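Local coordinates for ESSB (Geobacillus thermodenitrificans, PDB 4ANO), which forms an integral membrane component of the type VII secretion system, this piece being its cytoplasmic part, which probably shares ancestry with protein kinases, at residues V27-A32 / F125-V130; F108-E113 / K149-A154; A178-Q183 / L194-D199. All coordinates share one frame; numbering follows the deposited sequence.

Contact 1: residues V27-A32 / F125-V130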
loop_
_atom_site.group_PDB
_atom_site.type_symbol
_atom_site.label_atom_id
_atom_site.label_comp_id
_atom_site.label_asym_id
_atom_site.label_seq_id
_atom_site.Cartn_x
_atom_site.Cartn_y
_atom_site.Cartn_z
ATOM N N VAL A 27 -9.567 5.789 -11.830
ATOM C CA VAL A 27 -8.326 5.606 -12.567
ATOM C C VAL A 27 -8.739 5.301 -14.016
ATOM O O VAL A 27 -9.648 4.491 -14.239
ATOM C CB VAL A 27 -7.412 4.513 -11.911
ATOM C CG1 VAL A 27 -8.089 3.198 -11.789
ATOM C CG2 VAL A 27 -6.112 4.317 -12.680
ATOM N N ILE A 28 -7.987 5.870 -14.953
ATOM C CA ILE A 28 -8.289 5.765 -16.390
ATOM C C ILE A 28 -7.061 5.156 -17.100
ATOM O O ILE A 28 -5.922 5.664 -16.982
ATOM C CB ILE A 28 -8.637 7.172 -16.994
ATOM C CG1 ILE A 28 -9.806 7.886 -16.250
ATOM C CG2 ILE A 28 -8.890 7.073 -18.526
ATOM C CD1 ILE A 28 -10.995 7.049 -16.115
ATOM N N PHE A 29 -7.268 4.009 -17.759
ATOM C CA PHE A 29 -6.169 3.412 -18.524
ATOM C C PHE A 29 -6.581 3.472 -20.039
ATOM O O PHE A 29 -7.748 3.364 -20.347
ATOM C CB PHE A 29 -6.052 1.906 -18.233
ATOM C CG PHE A 29 -5.726 1.558 -16.809
ATOM C CD1 PHE A 29 -6.695 1.534 -15.855
ATOM C CD2 PHE A 29 -4.393 1.192 -16.511
ATOM C CE1 PHE A 29 -6.368 1.214 -14.467
ATOM C CE2 PHE A 29 -4.052 0.831 -15.194
ATOM C CZ PHE A 29 -5.025 0.887 -14.187
ATOM N N GLN A 30 -5.577 3.498 -20.905
ATOM C CA GLN A 30 -5.764 3.321 -22.354
ATOM C C GLN A 30 -5.764 1.864 -22.716
ATOM O O GLN A 30 -4.817 1.183 -22.460
ATOM C CB GLN A 30 -4.628 4.067 -23.072
ATOM C CG GLN A 30 -4.582 5.530 -22.846
ATOM C CD GLN A 30 -5.924 6.206 -23.056
ATOM O OE1 GLN A 30 -6.480 6.228 -24.166
ATOM N NE2 GLN A 30 -6.473 6.745 -21.993
ATOM N N ARG A 31 -6.846 1.386 -23.334
ATOM C CA ARG A 31 -7.026 -0.005 -23.633
ATOM C C ARG A 31 -5.897 -0.533 -24.542
ATOM O O ARG A 31 -5.435 -1.669 -24.425
ATOM C CB ARG A 31 -8.393 -0.179 -24.296
ATOM C CG ARG A 31 -9.063 -1.378 -23.924
ATOM C CD ARG A 31 -10.435 -1.495 -24.681
ATOM N NE ARG A 31 -10.642 -2.868 -25.087
ATOM C CZ ARG A 31 -11.827 -3.364 -25.442
ATOM N NH1 ARG A 31 -12.880 -2.584 -25.388
ATOM N NH2 ARG A 31 -11.952 -4.662 -25.740
ATOM N N ALA A 32 -5.411 0.328 -25.421
ATOM C CA ALA A 32 -4.412 -0.041 -26.364
ATOM C C ALA A 32 -3.113 -0.470 -25.684
ATOM O O ALA A 32 -2.310 -1.237 -26.246
ATOM C CB ALA A 32 -4.183 1.121 -27.404
ATOM N N PHE A 125 -6.538 -1.907 0.041
ATOM C CA PHE A 125 -6.061 -1.264 -1.167
ATOM C C PHE A 125 -7.163 -0.687 -1.966
ATOM O O PHE A 125 -8.267 -1.289 -2.054
ATOM C CB PHE A 125 -5.305 -2.293 -2.068
ATOM C CG PHE A 125 -4.101 -2.804 -1.448
ATOM C CD1 PHE A 125 -2.950 -2.033 -1.451
ATOM C CD2 PHE A 125 -4.090 -4.012 -0.807
ATOM C CE1 PHE A 125 -1.804 -2.474 -0.869
ATOM C CE2 PHE A 125 -2.964 -4.457 -0.159
ATOM C CZ PHE A 125 -1.815 -3.674 -0.162
ATOM N N LEU A 126 -6.914 0.438 -2.601
ATOM C CA LEU A 126 -7.800 1.035 -3.476
ATOM C C LEU A 126 -7.751 0.386 -4.848
ATOM O O LEU A 126 -8.696 -0.311 -5.244
ATOM C CB LEU A 126 -7.524 2.542 -3.608
ATOM C CG LEU A 126 -7.858 3.259 -2.279
ATOM C CD1 LEU A 126 -7.208 4.579 -2.158
ATOM C CD2 LEU A 126 -9.398 3.399 -2.172
ATOM N N HIS A 127 -6.679 0.597 -5.557
ATOM C CA HIS A 127 -6.494 -0.019 -6.885
ATOM C C HIS A 127 -5.766 -1.381 -6.755
ATOM O O HIS A 127 -4.831 -1.495 -5.982
ATOM C CB HIS A 127 -5.642 0.845 -7.774
ATOM C CG HIS A 127 -5.305 0.175 -9.079
ATOM N ND1 HIS A 127 -6.229 -0.035 -10.074
ATOM C CD2 HIS A 127 -4.198 -0.484 -9.450
ATOM C CE1 HIS A 127 -5.687 -0.749 -11.041
ATOM N NE2 HIS A 127 -4.427 -0.996 -10.714
ATOM N N VAL A 128 -6.218 -2.380 -7.540
ATOM C CA VAL A 128 -5.529 -3.705 -7.547
ATOM C C VAL A 128 -5.377 -4.098 -9.000
ATOM O O VAL A 128 -6.215 -3.744 -9.839
ATOM C CB VAL A 128 -6.447 -4.687 -6.834
ATOM C CG1 VAL A 128 -5.859 -6.023 -6.874
ATOM C CG2 VAL A 128 -6.593 -4.294 -5.278
ATOM N N GLY A 129 -4.158 -4.618 -9.338
ATOM C CA GLY A 129 -3.910 -5.166 -10.719
ATOM C C GLY A 129 -4.463 -6.576 -10.918
ATOM O O GLY A 129 -4.919 -7.271 -9.997
ATOM N N VAL A 130 -4.560 -6.917 -12.211
ATOM C CA VAL A 130 -4.983 -8.234 -12.632
ATOM C C VAL A 130 -3.969 -8.848 -13.499
ATOM O O VAL A 130 -3.525 -8.287 -14.502
ATOM C CB VAL A 130 -6.324 -8.150 -13.414
ATOM C CG1 VAL A 130 -6.850 -9.569 -13.754
ATOM C CG2 VAL A 130 -7.326 -7.389 -12.547
#
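Strand 25-30 of the four-stranded antiparallel sheet meets the loop between strands 123-125 and 129-130 here, with Val27 and Phe29 reaching from the strand to His127. In a protein probably related to kinases, with Pro112, Glu113 and Asn114 a short way upstream, this loop is consistent with a counterpart of the kinase DFG region beneath the N-lobe sheet. The imidazole lies at the centre of the contact. Its CE1 comes to 3.6 Å from Phe29 CZ, arriving at the edge of the phenyl ring and near the plane of that ring. The two rings are tilted by 38°, with centroids 5.7 Å apart, so neither a parallel stack nor a T-shape is formed. Two residues back along the strand, Val27 adds a methyl: CG1, lodged between the backbone N and the carbonyl carbon (chi1 57°), lies 4.1 Å from His127 ND1. Leu15 of helix 10-15 touches all three side chains. The ring is also anchored through NE2, which is hydrogen-bonded to the carbonyl oxygen of Pro135. With an alanine in place of His127, that carbonyl would probably lose its mate and a gap open beside Phe29 CZ. No hydrogen bond crosses between the segments, so the sheet sees a polar ring as a packing surface while its NE2 is satisfied by the chain beyond.

Contact 2: residues F108-E113 / K149-A154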
loop_
_atom_site.group_PDB
_atom_site.type_symbol
_atom_site.label_atom_id
_atom_site.label_comp_id
_atom_site.label_asym_id
_atom_site.label_seq_id
_atom_site.Cartn_x
_atom_site.Cartn_y
_atom_site.Cartn_z
ATOM N N PHE A 108 -0.924 -6.875 -6.066
ATOM C CA PHE A 108 -1.006 -5.669 -5.219
ATOM C C PHE A 108 0.133 -4.673 -5.430
ATOM O O PHE A 108 1.284 -5.093 -5.673
ATOM C CB PHE A 108 -1.135 -6.097 -3.751
ATOM C CG PHE A 108 -2.426 -6.838 -3.495
ATOM C CD1 PHE A 108 -3.581 -6.138 -3.240
ATOM C CD2 PHE A 108 -2.485 -8.240 -3.627
ATOM C CE1 PHE A 108 -4.797 -6.816 -3.045
ATOM C CE2 PHE A 108 -3.702 -8.939 -3.464
ATOM C CZ PHE A 108 -4.847 -8.229 -3.165
ATOM N N ILE A 109 -0.229 -3.390 -5.510
ATOM C CA ILE A 109 0.752 -2.258 -5.560
ATOM C C ILE A 109 0.611 -1.491 -4.260
ATOM O O ILE A 109 -0.499 -1.002 -3.897
ATOM C CB ILE A 109 0.634 -1.356 -6.825
ATOM C CG1 ILE A 109 1.496 -0.054 -6.699
ATOM C CG2 ILE A 109 -0.881 -0.928 -7.161
ATOM C CD1 ILE A 109 1.739 0.572 -8.110
ATOM N N VAL A 110 1.756 -1.333 -3.544
ATOM C CA VAL A 110 1.708 -0.795 -2.194
ATOM C C VAL A 110 2.346 0.598 -2.166
ATOM O O VAL A 110 3.533 0.813 -2.483
ATOM C CB VAL A 110 2.427 -1.721 -1.188
ATOM C CG1 VAL A 110 2.429 -1.091 0.199
ATOM C CG2 VAL A 110 1.779 -3.120 -1.219
ATOM N N CYS A 111 1.566 1.603 -1.785
ATOM C CA CYS A 111 2.063 2.950 -1.605
ATOM C C CYS A 111 1.000 3.711 -0.802
ATOM O O CYS A 111 -0.131 3.252 -0.775
ATOM C CB CYS A 111 2.518 3.631 -2.877
ATOM S SG CYS A 111 1.036 3.799 -4.031
ATOM N N PRO A 112 1.348 4.840 -0.181
ATOM C CA PRO A 112 0.398 5.528 0.707
ATOM C C PRO A 112 -0.852 5.992 -0.038
ATOM O O PRO A 112 -1.941 5.886 0.558
ATOM C CB PRO A 112 1.236 6.740 1.244
ATOM C CG PRO A 112 2.617 6.096 1.359
ATOM C CD PRO A 112 2.745 5.260 0.072
ATOM N N GLU A 113 -0.738 6.347 -1.312
ATOM C CA GLU A 113 -1.897 6.886 -2.079
ATOM C C GLU A 113 -2.908 5.765 -2.294
ATOM O O GLU A 113 -4.110 6.030 -2.577
ATOM C CB GLU A 113 -1.466 7.380 -3.463
ATOM C CG GLU A 113 -2.488 8.244 -4.134
ATOM C CD GLU A 113 -2.087 8.767 -5.509
ATOM O OE1 GLU A 113 -1.100 8.305 -6.152
ATOM O OE2 GLU A 113 -2.825 9.693 -5.941
ATOM N N LYS A 149 8.621 -1.787 2.148
ATOM C CA LYS A 149 9.622 -1.214 3.075
ATOM C C LYS A 149 9.436 0.325 3.104
ATOM O O LYS A 149 9.388 0.936 4.197
ATOM C CB LYS A 149 11.031 -1.576 2.611
ATOM C CG LYS A 149 11.421 -3.055 2.932
ATOM C CD LYS A 149 12.759 -3.377 2.187
ATOM C CE LYS A 149 13.374 -4.715 2.613
ATOM N NZ LYS A 149 14.543 -5.054 1.706
ATOM N N ALA A 150 9.281 0.917 1.915
ATOM C CA ALA A 150 9.173 2.371 1.837
ATOM C C ALA A 150 7.877 2.814 2.508
ATOM O O ALA A 150 7.827 3.865 3.163
ATOM C CB ALA A 150 9.267 2.870 0.442
ATOM N N THR A 151 6.787 2.081 2.222
ATOM C CA THR A 151 5.446 2.419 2.801
ATOM C C THR A 151 5.432 2.288 4.332
ATOM O O THR A 151 4.944 3.157 5.094
ATOM C CB THR A 151 4.337 1.586 2.183
ATOM O OG1 THR A 151 4.349 1.873 0.777
ATOM C CG2 THR A 151 2.996 1.971 2.832
ATOM N N VAL A 152 6.013 1.208 4.823
ATOM C CA VAL A 152 6.115 1.024 6.268
ATOM C C VAL A 152 7.005 2.109 6.910
ATOM O O VAL A 152 6.595 2.656 7.972
ATOM C CB VAL A 152 6.771 -0.365 6.491
ATOM C CG1 VAL A 152 7.292 -0.516 7.963
ATOM C CG2 VAL A 152 5.738 -1.452 6.178
ATOM N N LEU A 153 8.139 2.445 6.290
ATOM C CA LEU A 153 8.971 3.566 6.828
ATOM C C LEU A 153 8.236 4.883 6.779
ATOM O O LEU A 153 8.275 5.707 7.709
ATOM C CB LEU A 153 10.306 3.691 6.109
ATOM C CG LEU A 153 11.205 2.502 6.475
ATOM C CD1 LEU A 153 12.426 2.367 5.578
ATOM C CD2 LEU A 153 11.559 2.505 7.890
ATOM N N ALA A 154 7.542 5.152 5.690
ATOM C CA ALA A 154 6.729 6.358 5.624
ATOM C C ALA A 154 5.650 6.394 6.733
ATOM O O ALA A 154 5.330 7.464 7.248
ATOM C CB ALA A 154 6.090 6.509 4.286
#
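Thr151, on helix 141-155, presses its hydroxyl against the extended piece Val110-Cys111 and the proline after it, where the two backbones come closest, with 5.6 Å between Cys111 CA and Thr151 CA. Three consecutive residues share the one threonine, a compact example of how a helix can seat an irregular segment largely by packing. The tight part lies around OG1. Cys111 CA stands 3.5 Å from Thr151 OG1, and Val110 slants across the threonine: its CG1 is 3.6 Å from Thr151 OG1 and 3.8 Å from Thr151 CB. With CG1 anti to its backbone N (chi1 177°), Val110 brings this methyl to the threonine, whose own methyl CG2 lies 4.1 Å from it. The cysteine takes part through its backbone; its CB points away from the helix, and its side chain touches Leu11 of helix 10-15. The looser side begins at Pro112, which is partly exposed and, though broadly covered by the helix, approaches less closely: its ring CD is 3.8 Å from Thr151 OG1, and the two side chains run antiparallel past one another. At this edge Ala154 CB, one turn farther along the helix, stays 4.6 Å from Pro112 CG. Phe162 of helix 162-168 touches Cys111, Pro112 and Thr151 alike. The hydroxyl is not left wanting in this buried setting, because OG1 is hydrogen-bonded to the carbonyl oxygen of Glu147, one turn earlier in the same helix. Glu147 also accepts a hydrogen bond from Val110 N through its carboxylate. The threonine therefore meets the loop by van der Waals packing, and the polar tie between loop and helix runs through Glu147.

Contact 3: residues A178-Q183 / L194-D199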
loop_
_atom_site.group_PDB
_atom_site.type_symbol
_atom_site.label_atom_id
_atom_site.label_comp_id
_atom_site.label_asym_id
_atom_site.label_seq_id
_atom_site.Cartn_x
_atom_site.Cartn_y
_atom_site.Cartn_z
ATOM N N ALA A 178 15.162 1.378 10.995
ATOM C CA ALA A 178 14.997 1.596 9.581
ATOM C C ALA A 178 16.011 0.774 8.816
ATOM O O ALA A 178 15.653 0.075 7.867
ATOM C CB ALA A 178 15.118 3.062 9.237
ATOM N N LYS A 179 17.272 0.806 9.282
ATOM C CA LYS A 179 18.382 0.103 8.610
ATOM C C LYS A 179 18.131 -1.381 8.588
ATOM O O LYS A 179 18.382 -2.044 7.587
ATOM C CB LYS A 179 19.756 0.378 9.298
ATOM C CG LYS A 179 20.927 -0.394 8.603
ATOM C CD LYS A 179 22.274 -0.316 9.331
ATOM C CE LYS A 179 23.390 -0.855 8.416
ATOM N NZ LYS A 179 24.681 -0.383 8.947
ATOM N N GLU A 180 17.608 -1.883 9.696
ATOM C CA GLU A 180 17.205 -3.259 9.806
ATOM C C GLU A 180 16.110 -3.570 8.806
ATOM O O GLU A 180 16.116 -4.625 8.156
ATOM C CB GLU A 180 16.673 -3.518 11.198
ATOM C CG GLU A 180 17.776 -3.857 12.183
ATOM C CD GLU A 180 17.236 -4.404 13.496
ATOM O OE1 GLU A 180 16.685 -5.533 13.485
ATOM O OE2 GLU A 180 17.387 -3.715 14.525
ATOM N N LEU A 181 15.137 -2.665 8.688
ATOM C CA LEU A 181 14.068 -2.870 7.692
ATOM C C LEU A 181 14.555 -2.908 6.238
ATOM O O LEU A 181 14.247 -3.881 5.546
ATOM C CB LEU A 181 12.935 -1.873 7.867
ATOM C CG LEU A 181 11.951 -1.929 9.032
ATOM C CD1 LEU A 181 11.436 -0.546 9.183
ATOM C CD2 LEU A 181 10.770 -2.809 8.721
ATOM N N TRP A 182 15.333 -1.918 5.767
ATOM C CA TRP A 182 15.930 -2.006 4.400
ATOM C C TRP A 182 16.764 -3.240 4.150
ATOM O O TRP A 182 16.770 -3.785 3.014
ATOM C CB TRP A 182 16.805 -0.797 4.068
ATOM C CG TRP A 182 16.032 0.338 3.775
ATOM C CD1 TRP A 182 16.050 1.527 4.426
ATOM C CD2 TRP A 182 15.051 0.446 2.742
ATOM N NE1 TRP A 182 15.142 2.386 3.862
ATOM C CE2 TRP A 182 14.501 1.742 2.833
ATOM C CE3 TRP A 182 14.550 -0.439 1.775
ATOM C CZ2 TRP A 182 13.498 2.182 1.974
ATOM C CZ3 TRP A 182 13.556 0.005 0.924
ATOM C CH2 TRP A 182 13.047 1.304 1.022
ATOM N N GLN A 183 17.491 -3.647 5.198
ATOM C CA GLN A 183 18.354 -4.819 5.168
ATOM C C GLN A 183 17.597 -6.109 4.887
ATOM O O GLN A 183 18.131 -7.015 4.252
ATOM C CB GLN A 183 19.101 -4.961 6.497
ATOM C CG GLN A 183 20.346 -4.154 6.614
ATOM C CD GLN A 183 21.094 -4.517 7.861
ATOM O OE1 GLN A 183 21.342 -5.693 8.123
ATOM N NE2 GLN A 183 21.427 -3.523 8.654
ATOM N N LEU A 194 9.885 -5.663 12.333
ATOM C CA LEU A 194 8.728 -4.994 12.924
ATOM C C LEU A 194 8.304 -5.600 14.261
ATOM O O LEU A 194 7.900 -4.836 15.167
ATOM C CB LEU A 194 7.529 -4.937 11.993
ATOM C CG LEU A 194 7.684 -4.056 10.766
ATOM C CD1 LEU A 194 6.564 -4.317 9.801
ATOM C CD2 LEU A 194 7.630 -2.561 11.219
ATOM N N GLU A 195 8.377 -6.928 14.394
ATOM C CA GLU A 195 7.872 -7.532 15.610
ATOM C C GLU A 195 8.744 -7.175 16.787
ATOM O O GLU A 195 8.245 -6.889 17.875
ATOM C CB GLU A 195 7.751 -9.029 15.502
ATOM C CG GLU A 195 6.572 -9.499 16.363
ATOM C CD GLU A 195 5.262 -9.326 15.634
ATOM O OE1 GLU A 195 5.175 -9.832 14.499
ATOM O OE2 GLU A 195 4.333 -8.711 16.186
ATOM N N LYS A 196 10.061 -7.178 16.592
ATOM C CA LYS A 196 10.949 -6.758 17.683
ATOM C C LYS A 196 10.732 -5.273 18.004
ATOM O O LYS A 196 10.802 -4.851 19.191
ATOM C CB LYS A 196 12.425 -7.056 17.365
ATOM C CG LYS A 196 13.346 -6.951 18.577
ATOM C CD LYS A 196 14.829 -6.990 18.181
ATOM C CE LYS A 196 15.480 -5.600 18.167
ATOM N NZ LYS A 196 14.947 -4.767 17.040
ATOM N N TRP A 197 10.457 -4.485 16.965
ATOM C CA TRP A 197 10.161 -3.046 17.160
ATOM C C TRP A 197 8.869 -2.785 17.930
ATOM O O TRP A 197 8.860 -1.926 18.812
ATOM C CB TRP A 197 10.099 -2.335 15.830
ATOM C CG TRP A 197 10.104 -0.806 15.946
ATOM C CD1 TRP A 197 10.333 -0.017 17.057
ATOM C CD2 TRP A 197 9.979 0.073 14.856
ATOM N NE1 TRP A 197 10.278 1.313 16.710
ATOM C CE2 TRP A 197 10.057 1.388 15.356
ATOM C CE3 TRP A 197 9.747 -0.117 13.495
ATOM C CZ2 TRP A 197 9.947 2.494 14.535
ATOM C CZ3 TRP A 197 9.630 0.967 12.692
ATOM C CH2 TRP A 197 9.739 2.255 13.189
ATOM N N VAL A 198 7.795 -3.536 17.659
ATOM C CA VAL A 198 6.473 -3.187 18.274
ATOM C C VAL A 198 6.622 -3.553 19.767
ATOM O O VAL A 198 6.131 -2.807 20.635
ATOM C CB VAL A 198 5.239 -3.946 17.664
ATOM C CG1 VAL A 198 5.254 -5.407 18.009
ATOM C CG2 VAL A 198 3.876 -3.309 18.117
ATOM N N ASP A 199 7.323 -4.665 20.050
ATOM C CA ASP A 199 7.588 -5.078 21.455
ATOM C C ASP A 199 8.328 -3.973 22.212
ATOM O O ASP A 199 7.950 -3.599 23.323
ATOM C CB ASP A 199 8.414 -6.402 21.566
ATOM C CG ASP A 199 7.595 -7.663 21.222
ATOM O OD1 ASP A 199 6.350 -7.567 21.132
ATOM O OD2 ASP A 199 8.209 -8.760 21.010
#
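Leu181 and Leu194 pack where helix 187-207 runs back along helix 176-183, and the path of Leu181 illustrates how a single leucine can fill such a seam. Its CB points toward the opposing helix. From there CG, anti to the carbonyl carbon (chi1 -72°), carries the fork toward helix 187-207. One prong, CD2, comes to 3.9 Å from Leu194 CG and 4.0 Å from Leu194 CD2, the two side chains being roughly perpendicular. The other prong, CD1, approaches the indole obliquely, 4.2 Å from Trp197 CZ3. Val190 and Val193 of the longer helix also touch Leu181.

On the outer rim the chemistry changes. Glu180 OE2 and Lys196 NZ, 3.7 Å apart, form a long and doubtful salt bridge, since it depends on one of two lysine conformers. At this length, and with a second, weak partner for Lys196 NZ in Glu200, the pair probably adds little beside the buried core. The short-segment axes pass 10.9 Å apart with N-to-C directions at 160°; this angle and the short connection between the helices make them an antiparallel helical hairpin, packed here through its leucine seam.

The three contacts run in a row through the cytoplasmic fragment. Centres of contacts 1 and 2 lie about 18 Å apart and those of contacts 2 and 3 about 15 Å apart, while contacts 1 and 3, with centres about 32 Å apart, flank the middle of the chain. Along the chain the segments of contacts 1 and 2 alternate, and contact 3 follows both. Contact 2 touches each neighbour: Val110 CG2 packs against Phe125 CE1 of contact 1, and Lys149 NZ is probably hydrogen-bonded to Trp182 O of contact 3. Helix 141-155 thus joins the loops beside the four-stranded sheet to the helical hairpin, consistent with the sheet-and-helix division of a kinase-like fold.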